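Local coordinates for protein prolyl endopeptidase (Myxococcus xanthus, PDB 2BKL) that probably hydrolyses oligopeptides on the carboxyl side of proline, with a strong preference for proline over alanine, as a serine peptidase of the prolyl oligopeptidase family, at residues D282-E290 with F298-R307; V599-M610 with F627-P638. All coordinates share one frame; numbering follows the deposited sequence. Where two conformers were deposited one is given.

Contact 1. Residues D282-E290 with F298-R307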
loop_
_atom_site.group_PDB
_atom_site.type_symbol
_atom_site.label_atom_id
_atom_site.label_comp_id
_atom_site.label_asym_id
_atom_site.label_seq_id
_atom_site.Cartn_x
_atom_site.Cartn_y
_atom_site.Cartn_z
ATOM N N ASP A 282 -23.120 -8.947 20.957
ATOM C CA ASP A 282 -23.969 -9.944 20.262
ATOM C C ASP A 282 -24.755 -9.382 19.083
ATOM O O ASP A 282 -25.790 -9.903 18.680
ATOM C CB ASP A 282 -24.920 -10.650 21.229
ATOM C CG ASP A 282 -24.200 -11.343 22.346
ATOM O OD1 ASP A 282 -23.297 -12.164 22.098
ATOM O OD2 ASP A 282 -24.506 -11.130 23.540
ATOM N N ARG A 283 -24.251 -8.294 18.505
ATOM C CA ARG A 283 -24.786 -7.815 17.225
ATOM C C ARG A 283 -23.632 -7.715 16.240
ATOM O O ARG A 283 -22.519 -7.430 16.618
ATOM C CB ARG A 283 -25.416 -6.432 17.373
ATOM C CG ARG A 283 -26.357 -6.281 18.531
ATOM C CD ARG A 283 -27.537 -7.176 18.492
ATOM N NE ARG A 283 -28.491 -6.785 17.462
ATOM C CZ ARG A 283 -29.655 -7.376 17.270
ATOM N NH1 ARG A 283 -30.007 -8.419 18.005
ATOM N NH2 ARG A 283 -30.462 -6.945 16.315
ATOM N N PHE A 284 -23.896 -7.985 14.965
ATOM C CA PHE A 284 -22.907 -7.863 13.910
ATOM C C PHE A 284 -23.192 -6.592 13.129
ATOM O O PHE A 284 -24.347 -6.290 12.812
ATOM C CB PHE A 284 -22.993 -9.039 12.915
ATOM C CG PHE A 284 -22.676 -10.403 13.469
ATOM C CD1 PHE A 284 -22.126 -10.616 14.714
ATOM C CD2 PHE A 284 -22.902 -11.511 12.648
ATOM C CE1 PHE A 284 -21.827 -11.906 15.133
ATOM C CE2 PHE A 284 -22.626 -12.808 13.090
ATOM C CZ PHE A 284 -22.083 -12.986 14.321
ATOM N N TYR A 285 -22.133 -5.827 12.847
ATOM C CA TYR A 285 -22.198 -4.617 12.035
ATOM C C TYR A 285 -21.479 -4.906 10.727
ATOM O O TYR A 285 -20.301 -5.177 10.722
ATOM C CB TYR A 285 -21.610 -3.403 12.794
ATOM C CG TYR A 285 -22.397 -3.164 14.063
ATOM C CD1 TYR A 285 -22.059 -3.814 15.243
ATOM C CD2 TYR A 285 -23.536 -2.372 14.056
ATOM C CE1 TYR A 285 -22.832 -3.679 16.387
ATOM C CE2 TYR A 285 -24.323 -2.216 15.216
ATOM C CZ TYR A 285 -23.952 -2.872 16.371
ATOM O OH TYR A 285 -24.730 -2.755 17.488
ATOM N N VAL A 286 -22.220 -4.874 9.635
ATOM C CA VAL A 286 -21.733 -5.331 8.343
ATOM C C VAL A 286 -21.633 -4.141 7.406
ATOM O O VAL A 286 -22.652 -3.540 7.059
ATOM C CB VAL A 286 -22.667 -6.394 7.721
ATOM C CG1 VAL A 286 -22.167 -6.835 6.360
ATOM C CG2 VAL A 286 -22.817 -7.582 8.630
ATOM N N LEU A 287 -20.415 -3.831 6.991
ATOM C CA LEU A 287 -20.148 -2.790 6.013
ATOM C C LEU A 287 -20.071 -3.437 4.653
ATOM O O LEU A 287 -19.278 -4.366 4.453
ATOM C CB LEU A 287 -18.812 -2.094 6.331
ATOM C CG LEU A 287 -18.280 -1.115 5.290
ATOM C CD1 LEU A 287 -19.176 0.112 5.110
ATOM C CD2 LEU A 287 -16.843 -0.717 5.666
ATOM N N THR A 288 -20.872 -2.976 3.701
ATOM C CA THR A 288 -20.956 -3.638 2.403
ATOM C C THR A 288 -21.310 -2.721 1.259
ATOM O O THR A 288 -21.963 -1.678 1.449
ATOM C CB THR A 288 -21.978 -4.803 2.508
ATOM O OG1 THR A 288 -22.051 -5.511 1.271
ATOM C CG2 THR A 288 -23.373 -4.291 2.748
ATOM N N ASP A 289 -20.875 -3.112 0.058
ATOM C CA ASP A 289 -21.299 -2.463 -1.173
ATOM C C ASP A 289 -22.453 -3.198 -1.881
ATOM O O ASP A 289 -22.852 -2.823 -2.978
ATOM C CB ASP A 289 -20.118 -2.163 -2.130
ATOM C CG ASP A 289 -19.364 -3.359 -2.530
ATOM O OD1 ASP A 289 -19.886 -4.482 -2.351
ATOM O OD2 ASP A 289 -18.227 -3.262 -3.083
ATOM N N GLU A 290 -23.010 -4.214 -1.236
ATOM C CA GLU A 290 -24.173 -4.890 -1.798
ATOM C C GLU A 290 -25.330 -3.916 -1.963
ATOM O O GLU A 290 -25.787 -3.326 -0.980
ATOM C CB GLU A 290 -24.581 -6.071 -0.929
ATOM C CG GLU A 290 -25.569 -7.013 -1.626
ATOM C CD GLU A 290 -26.456 -7.753 -0.653
ATOM O OE1 GLU A 290 -25.954 -8.663 0.061
ATOM O OE2 GLU A 290 -27.676 -7.455 -0.631
ATOM N N PHE A 298 -25.310 -2.503 7.713
ATOM C CA PHE A 298 -26.399 -3.323 8.248
ATOM C C PHE A 298 -26.073 -3.777 9.679
ATOM O O PHE A 298 -24.907 -3.965 10.054
ATOM C CB PHE A 298 -26.593 -4.592 7.400
ATOM C CG PHE A 298 -27.176 -4.355 6.047
ATOM C CD1 PHE A 298 -28.551 -4.312 5.877
ATOM C CD2 PHE A 298 -26.366 -4.201 4.931
ATOM C CE1 PHE A 298 -29.100 -4.121 4.649
ATOM C CE2 PHE A 298 -26.921 -3.971 3.699
ATOM C CZ PHE A 298 -28.304 -3.946 3.548
ATOM N N GLU A 299 -27.114 -3.929 10.490
ATOM C CA GLU A 299 -27.045 -4.614 11.772
ATOM C C GLU A 299 -27.634 -5.993 11.562
ATOM O O GLU A 299 -28.719 -6.114 10.983
ATOM C CB GLU A 299 -27.822 -3.866 12.857
ATOM C CG GLU A 299 -27.768 -4.526 14.225
ATOM C CD GLU A 299 -28.430 -3.713 15.320
ATOM O OE1 GLU A 299 -28.621 -2.483 15.182
ATOM O OE2 GLU A 299 -28.768 -4.318 16.342
ATOM N N VAL A 300 -26.909 -7.015 12.002
ATOM C CA VAL A 300 -27.329 -8.408 11.846
ATOM C C VAL A 300 -27.388 -9.068 13.203
ATOM O O VAL A 300 -26.477 -8.912 14.012
ATOM C CB VAL A 300 -26.342 -9.162 10.941
ATOM C CG1 VAL A 300 -26.750 -10.656 10.800
ATOM C CG2 VAL A 300 -26.242 -8.480 9.588
ATOM N N ASP A 301 -28.479 -9.796 13.453
ATOM C CA ASP A 301 -28.670 -10.571 14.664
ATOM C C ASP A 301 -28.088 -11.974 14.421
ATOM O O ASP A 301 -28.520 -12.652 13.522
ATOM C CB ASP A 301 -30.170 -10.651 14.901
ATOM C CG ASP A 301 -30.522 -11.339 16.183
ATOM O OD1 ASP A 301 -29.662 -12.021 16.788
ATOM O OD2 ASP A 301 -31.664 -11.205 16.664
ATOM N N PRO A 302 -27.062 -12.380 15.158
ATOM C CA PRO A 302 -26.456 -13.706 14.944
ATOM C C PRO A 302 -27.492 -14.844 15.063
ATOM O O PRO A 302 -27.277 -15.885 14.472
ATOM C CB PRO A 302 -25.430 -13.809 16.065
ATOM C CG PRO A 302 -25.191 -12.380 16.521
ATOM C CD PRO A 302 -26.403 -11.623 16.241
ATOM N N ALA A 303 -28.544 -14.633 15.839
ATOM C CA ALA A 303 -29.599 -15.628 16.021
ATOM C C ALA A 303 -30.538 -15.723 14.836
ATOM O O ALA A 303 -31.242 -16.733 14.709
ATOM C CB ALA A 303 -30.400 -15.301 17.257
ATOM N N LYS A 304 -30.579 -14.671 14.012
ATOM C CA LYS A 304 -31.384 -14.590 12.796
ATOM C C LYS A 304 -30.562 -13.967 11.661
ATOM O O LYS A 304 -30.848 -12.864 11.168
ATOM C CB LYS A 304 -32.652 -13.755 13.045
ATOM C CG LYS A 304 -33.553 -14.283 14.130
ATOM C CD LYS A 304 -34.837 -13.425 14.239
ATOM C CE LYS A 304 -36.060 -14.136 13.635
ATOM N NZ LYS A 304 -36.758 -15.027 14.600
ATOM N N PRO A 305 -29.530 -14.672 11.242
ATOM C CA PRO A 305 -28.535 -14.064 10.352
ATOM C C PRO A 305 -28.827 -14.119 8.845
ATOM O O PRO A 305 -27.999 -13.657 8.045
ATOM C CB PRO A 305 -27.292 -14.869 10.685
ATOM C CG PRO A 305 -27.836 -16.271 10.905
ATOM C CD PRO A 305 -29.170 -16.055 11.594
ATOM N N ALA A 306 -29.966 -14.652 8.425
ATOM C CA ALA A 306 -30.263 -14.716 6.999
ATOM C C ALA A 306 -30.378 -13.306 6.445
ATOM O O ALA A 306 -30.807 -12.402 7.141
ATOM C CB ALA A 306 -31.549 -15.471 6.756
ATOM N N ARG A 307 -30.005 -13.137 5.185
ATOM C CA ARG A 307 -29.986 -11.824 4.545
ATOM C C ARG A 307 -31.284 -11.029 4.691
ATOM O O ARG A 307 -31.256 -9.826 4.919
ATOM C CB ARG A 307 -29.615 -11.983 3.066
ATOM C CG ARG A 307 -29.548 -10.696 2.271
ATOM C CD ARG A 307 -28.530 -9.696 2.791
ATOM N NE ARG A 307 -28.596 -8.456 2.027
ATOM C CZ ARG A 307 -29.468 -7.477 2.234
ATOM N NH1 ARG A 307 -30.365 -7.537 3.216
ATOM N NH2 ARG A 307 -29.441 -6.401 1.457
#
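Arg-283 and Glu-299 meet on one face of a two-stranded antiparallel pairing, their guanidinium and carboxylate planes perpendicular. Glu-299 OE2 takes the NE proton of Arg-283 on its anti lone pair at 2.7 Å, and a weaker bond comes from NH2. Bends at chi2 and chi3 (-61° and -72°) curl the arginine back toward Glu-299 on the neighbouring strand; Arg-283 NH1 also forms a long (3.5 Å) salt bridge with OD2 of Asp-301, just past the strand's end. Across the sheet, Phe-284, Val-286, Phe-298 and Val-300 share the other face. Pro-302 lays CG over the Phe-284 ring, 3.9 Å from its centroid, in a CH-pi contact, while Val-286 CG2 meets Val-300 CG2 at 3.7 Å. The Phe-298 ring instead receives Thr-288 CG2 at its edge. Farther on, Arg-307 grips Glu-290 side-on, NE and NH2 both donating to OE2, at 3.0 Å and 2.9 Å; Tyr-275 holds the carboxylate's OE1. Four backbone bonds link the hydrogen-bonded pairs Phe-284/Val-300 and Val-286/Phe-298, with Tyr-285/Glu-299 the non-hydrogen-bonded pair between them. Strands 275-280 and 311-314 flank this hairpin, making it the central pair of a four-stranded antiparallel sheet, the blade architecture of the N-terminal beta-propeller.

Contact 2. Residues V599-M610 with F627-P638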
loop_
_atom_site.group_PDB
_atom_site.type_symbol
_atom_site.label_atom_id
_atom_site.label_comp_id
_atom_site.label_asym_id
_atom_site.label_seq_id
_atom_site.Cartn_x
_atom_site.Cartn_y
_atom_site.Cartn_z
ATOM N N VAL A 599 7.197 -1.631 -26.451
ATOM C CA VAL A 599 8.361 -0.744 -26.659
ATOM C C VAL A 599 8.631 -0.697 -28.173
ATOM O O VAL A 599 9.412 -1.478 -28.691
ATOM C CB VAL A 599 9.579 -1.177 -25.845
ATOM C CG1 VAL A 599 10.735 -0.217 -26.023
ATOM C CG2 VAL A 599 9.215 -1.320 -24.364
ATOM N N ARG A 600 7.894 0.153 -28.871
ATOM C CA ARG A 600 8.043 0.263 -30.333
ATOM C C ARG A 600 9.395 0.851 -30.688
ATOM O O ARG A 600 9.904 1.701 -29.985
ATOM C CB ARG A 600 6.952 1.132 -30.913
ATOM C CG ARG A 600 5.538 0.542 -30.799
ATOM C CD ARG A 600 4.407 1.492 -31.223
ATOM N NE ARG A 600 4.823 2.876 -31.033
ATOM C CZ ARG A 600 4.139 3.831 -30.416
ATOM N NH1 ARG A 600 2.909 3.614 -29.925
ATOM N NH2 ARG A 600 4.689 5.041 -30.310
ATOM N N PRO A 601 9.981 0.425 -31.808
ATOM C CA PRO A 601 11.258 0.967 -32.239
ATOM C C PRO A 601 11.101 2.326 -32.900
ATOM O O PRO A 601 10.010 2.731 -33.315
ATOM C CB PRO A 601 11.741 -0.063 -33.244
ATOM C CG PRO A 601 10.460 -0.577 -33.859
ATOM C CD PRO A 601 9.504 -0.646 -32.697
ATOM N N ASP A 602 12.224 3.017 -33.029
ATOM C CA ASP A 602 12.309 4.291 -33.751
ATOM C C ASP A 602 11.487 5.367 -33.068
ATOM O O ASP A 602 10.968 6.272 -33.717
ATOM C CB ASP A 602 11.918 4.133 -35.221
ATOM C CG ASP A 602 12.575 2.935 -35.867
ATOM O OD1 ASP A 602 13.819 2.762 -35.716
ATOM O OD2 ASP A 602 11.921 2.047 -36.466
ATOM N N VAL A 603 11.423 5.284 -31.732
ATOM C CA VAL A 603 10.716 6.229 -30.869
ATOM C C VAL A 603 11.688 6.817 -29.862
ATOM O O VAL A 603 12.460 6.085 -29.241
ATOM C CB VAL A 603 9.590 5.531 -30.149
ATOM C CG1 VAL A 603 8.964 6.406 -29.070
ATOM C CG2 VAL A 603 8.535 5.105 -31.132
ATOM N N ARG A 604 11.674 8.135 -29.693
ATOM C CA ARG A 604 12.426 8.767 -28.620
ATOM C C ARG A 604 11.566 8.696 -27.368
ATOM O O ARG A 604 10.510 9.321 -27.274
ATOM C CB ARG A 604 12.798 10.214 -28.951
ATOM C CG ARG A 604 13.604 10.370 -30.256
ATOM C CD ARG A 604 13.550 11.781 -30.883
ATOM N NE ARG A 604 14.826 12.486 -30.742
ATOM C CZ ARG A 604 15.213 13.164 -29.659
ATOM N NH1 ARG A 604 14.424 13.260 -28.589
ATOM N NH2 ARG A 604 16.404 13.756 -29.647
ATOM N N TYR A 605 12.030 7.916 -26.408
ATOM C CA TYR A 605 11.322 7.734 -25.158
ATOM C C TYR A 605 11.729 8.808 -24.172
ATOM O O TYR A 605 12.806 9.383 -24.253
ATOM C CB TYR A 605 11.593 6.312 -24.585
ATOM C CG TYR A 605 10.819 5.284 -25.382
ATOM C CD1 TYR A 605 9.448 5.133 -25.218
ATOM C CD2 TYR A 605 11.447 4.508 -26.362
ATOM C CE1 TYR A 605 8.751 4.235 -25.944
ATOM C CE2 TYR A 605 10.740 3.630 -27.126
ATOM C CZ TYR A 605 9.398 3.489 -26.931
ATOM O OH TYR A 605 8.656 2.658 -27.728
ATOM N N PRO A 606 10.887 9.009 -23.177
ATOM C CA PRO A 606 11.314 9.782 -22.016
ATOM C C PRO A 606 12.511 9.134 -21.350
ATOM O O PRO A 606 12.675 7.912 -21.409
ATOM C CB PRO A 606 10.104 9.704 -21.068
ATOM C CG PRO A 606 8.984 9.230 -21.855
ATOM C CD PRO A 606 9.505 8.531 -23.045
ATOM N N ALA A 607 13.322 9.920 -20.668
ATOM C CA ALA A 607 14.361 9.376 -19.785
ATOM C C ALA A 607 13.705 8.474 -18.737
ATOM O O ALA A 607 12.624 8.803 -18.258
ATOM C CB ALA A 607 15.137 10.508 -19.122
ATOM N N LEU A 608 14.359 7.377 -18.361
ATOM C CA LEU A 608 13.779 6.381 -17.493
ATOM C C LEU A 608 14.697 6.049 -16.343
ATOM O O LEU A 608 15.869 5.724 -16.567
ATOM C CB LEU A 608 13.466 5.127 -18.298
ATOM C CG LEU A 608 12.963 3.905 -17.567
ATOM C CD1 LEU A 608 11.613 4.215 -16.903
ATOM C CD2 LEU A 608 12.810 2.715 -18.524
ATOM N N LEU A 609 14.189 6.137 -15.112
ATOM C CA LEU A 609 14.866 5.631 -13.925
ATOM C C LEU A 609 13.998 4.527 -13.308
ATOM O O LEU A 609 12.887 4.778 -12.863
ATOM C CB LEU A 609 15.100 6.741 -12.902
ATOM C CG LEU A 609 15.700 6.362 -11.545
ATOM C CD1 LEU A 609 17.034 5.640 -11.714
ATOM C CD2 LEU A 609 15.844 7.575 -10.625
ATOM N N MET A 610 14.516 3.298 -13.317
ATOM C CA MET A 610 13.842 2.125 -12.768
ATOM C C MET A 610 14.354 1.973 -11.350
ATOM O O MET A 610 15.564 1.754 -11.141
ATOM C CB MET A 610 14.345 0.887 -13.499
ATOM C CG MET A 610 13.694 0.327 -14.741
ATOM S SD MET A 610 12.245 1.038 -15.301
ATOM C CE MET A 610 11.261 -0.476 -15.391
ATOM N N PHE A 627 12.168 -4.861 -18.988
ATOM C CA PHE A 627 11.728 -3.598 -19.549
ATOM C C PHE A 627 12.904 -2.675 -19.782
ATOM O O PHE A 627 12.969 -2.051 -20.833
ATOM C CB PHE A 627 10.669 -2.954 -18.653
ATOM C CG PHE A 627 9.989 -1.757 -19.257
ATOM C CD1 PHE A 627 9.022 -1.924 -20.231
ATOM C CD2 PHE A 627 10.321 -0.456 -18.856
ATOM C CE1 PHE A 627 8.337 -0.841 -20.743
ATOM C CE2 PHE A 627 9.665 0.640 -19.395
ATOM C CZ PHE A 627 8.698 0.452 -20.345
ATOM N N VAL A 628 13.828 -2.568 -18.825
ATOM C CA VAL A 628 14.994 -1.679 -19.014
ATOM C C VAL A 628 15.825 -2.136 -20.203
ATOM O O VAL A 628 16.301 -1.315 -20.996
ATOM C CB VAL A 628 15.846 -1.482 -17.747
ATOM C CG1 VAL A 628 16.848 -2.555 -17.539
ATOM C CG2 VAL A 628 16.569 -0.118 -17.819
ATOM N N ALA A 629 15.984 -3.448 -20.369
ATOM C CA ALA A 629 16.687 -3.969 -21.524
ATOM C C ALA A 629 16.021 -3.575 -22.830
ATOM O O ALA A 629 16.679 -3.127 -23.762
ATOM C CB ALA A 629 16.786 -5.468 -21.443
ATOM N N ALA A 630 14.698 -3.653 -22.868
ATOM C CA ALA A 630 13.938 -3.293 -24.067
ATOM C C ALA A 630 14.086 -1.794 -24.399
ATOM O O ALA A 630 14.246 -1.413 -25.546
ATOM C CB ALA A 630 12.483 -3.676 -23.886
ATOM N N VAL A 631 14.054 -0.949 -23.380
ATOM C CA VAL A 631 14.165 0.490 -23.590
ATOM C C VAL A 631 15.601 0.893 -23.997
ATOM O O VAL A 631 15.797 1.693 -24.924
ATOM C CB VAL A 631 13.668 1.257 -22.352
ATOM C CG1 VAL A 631 13.941 2.731 -22.479
ATOM C CG2 VAL A 631 12.184 1.004 -22.148
ATOM N N GLN A 632 16.603 0.344 -23.306
ATOM C CA GLN A 632 18.003 0.655 -23.619
ATOM C C GLN A 632 18.326 0.306 -25.059
ATOM O O GLN A 632 19.041 1.032 -25.723
ATOM C CB GLN A 632 18.984 -0.101 -22.707
ATOM C CG GLN A 632 18.976 0.413 -21.275
ATOM C CD GLN A 632 19.894 -0.340 -20.352
ATOM O OE1 GLN A 632 20.337 -1.440 -20.659
ATOM N NE2 GLN A 632 20.160 0.243 -19.180
ATOM N N ASN A 633 17.770 -0.800 -25.536
ATOM C CA ASN A 633 18.112 -1.339 -26.832
ATOM C C ASN A 633 17.117 -1.009 -27.914
ATOM O O ASN A 633 17.217 -1.547 -29.027
ATOM C CB ASN A 633 18.341 -2.837 -26.686
ATOM C CG ASN A 633 19.617 -3.112 -25.897
ATOM O OD1 ASN A 633 20.716 -2.939 -26.420
ATOM N ND2 ASN A 633 19.471 -3.424 -24.614
ATOM N N SER A 634 16.168 -0.112 -27.631
ATOM C CA SER A 634 15.158 0.239 -28.624
ATOM C C SER A 634 15.816 1.099 -29.690
ATOM O O SER A 634 16.382 2.142 -29.358
ATOM C CB SER A 634 13.984 0.985 -27.999
ATOM O OG SER A 634 12.932 1.099 -28.931
ATOM N N PRO A 635 15.795 0.667 -30.962
ATOM C CA PRO A 635 16.454 1.453 -32.004
ATOM C C PRO A 635 15.998 2.908 -31.990
ATOM O O PRO A 635 14.827 3.224 -31.947
ATOM C CB PRO A 635 16.011 0.768 -33.301
ATOM C CG PRO A 635 15.764 -0.648 -32.906
ATOM C CD PRO A 635 15.199 -0.571 -31.509
ATOM N N GLY A 636 16.954 3.820 -32.021
ATOM C CA GLY A 636 16.651 5.227 -32.105
ATOM C C GLY A 636 16.200 5.903 -30.818
ATOM O O GLY A 636 15.717 7.036 -30.868
ATOM N N ASN A 637 16.340 5.222 -29.680
ATOM C CA ASN A 637 16.078 5.850 -28.396
ATOM C C ASN A 637 17.363 6.414 -27.792
ATOM O O ASN A 637 18.204 5.643 -27.378
ATOM C CB ASN A 637 15.507 4.839 -27.397
ATOM C CG ASN A 637 15.174 5.503 -26.085
ATOM O OD1 ASN A 637 14.871 6.705 -26.051
ATOM N ND2 ASN A 637 15.228 4.736 -24.987
ATOM N N PRO A 638 17.488 7.738 -27.732
ATOM C CA PRO A 638 18.702 8.376 -27.204
ATOM C C PRO A 638 18.656 8.711 -25.714
ATOM O O PRO A 638 19.693 9.070 -25.135
ATOM C CB PRO A 638 18.763 9.662 -28.021
ATOM C CG PRO A 638 17.334 10.038 -28.222
ATOM C CD PRO A 638 16.536 8.744 -28.239
HETATM O O HOH W 1 12.077 -1.431 -29.507
HETATM O O HOH W 2 13.056 3.576 -29.836
HETATM O O HOH W 3 14.653 5.999 -22.272
#
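Phe-627 brings its ring from the helix to Leu-608 on the strand, in the beta-alpha-beta unit of an alpha/beta-hydrolase domain. A chi1 of -171° swings the Phe-627 ring away from its own backbone N and toward the strand, where Leu-608 CD2 lies 3.9 Å from Phe-627 CE2. On the ring's other side Val-599 CG2 comes within 3.8 Å of Phe-627 CE1, and Val-631 CG2 sits over one face. Met-610, for which two conformers were deposited, puts CE near Phe-627 CD2 in one of them, so this part of the contact is less certain. Beyond the helix, Ser-634 to Asn-637 form a type II turn against the loop before the strand; Asp-602 N donates to Pro-635 O, and two waters join Ser-634 OG to Val-599 O and Val-603 N. Pro-638 CG lies centrally over one face of the Arg-604 guanidinium. Tyr-605 carries Val-603 CG1 over its ring, and its hydroxyl donates to Arg-600 O. Asn-637, its chi1 at -177°, carries its amide to the edge of that ring, almost perpendicular to it (86°). From there ND2 donates a hydrogen bond to Val-631 O near the helix end, and OD1 accepts the N-H of Tyr-605 (N to OD1 3.1 Å), the donor standing above the carbonyl plane.

From the N terminus, the chain first reaches contact 1, where seven residues separate the segments and the closure is that of a hairpin within one sheet of the beta-propeller. It is complete long before contact 2 begins, so the two neither nest nor cross. Contact 2 comes after strand 527-532 and the Ser-533 turn and closes a longer excursion of sixteen residues, joining strand 607-613 to helix 622-632, and the loop before that strand to the turn leading to edge strand 641-646. Contacts 1 and 2 have their centres about 54 Å apart, on opposite sides of the chain's centre. One ties two neighbouring strands of a propeller sheet, the other a strand to a helix of the hydrolase domain.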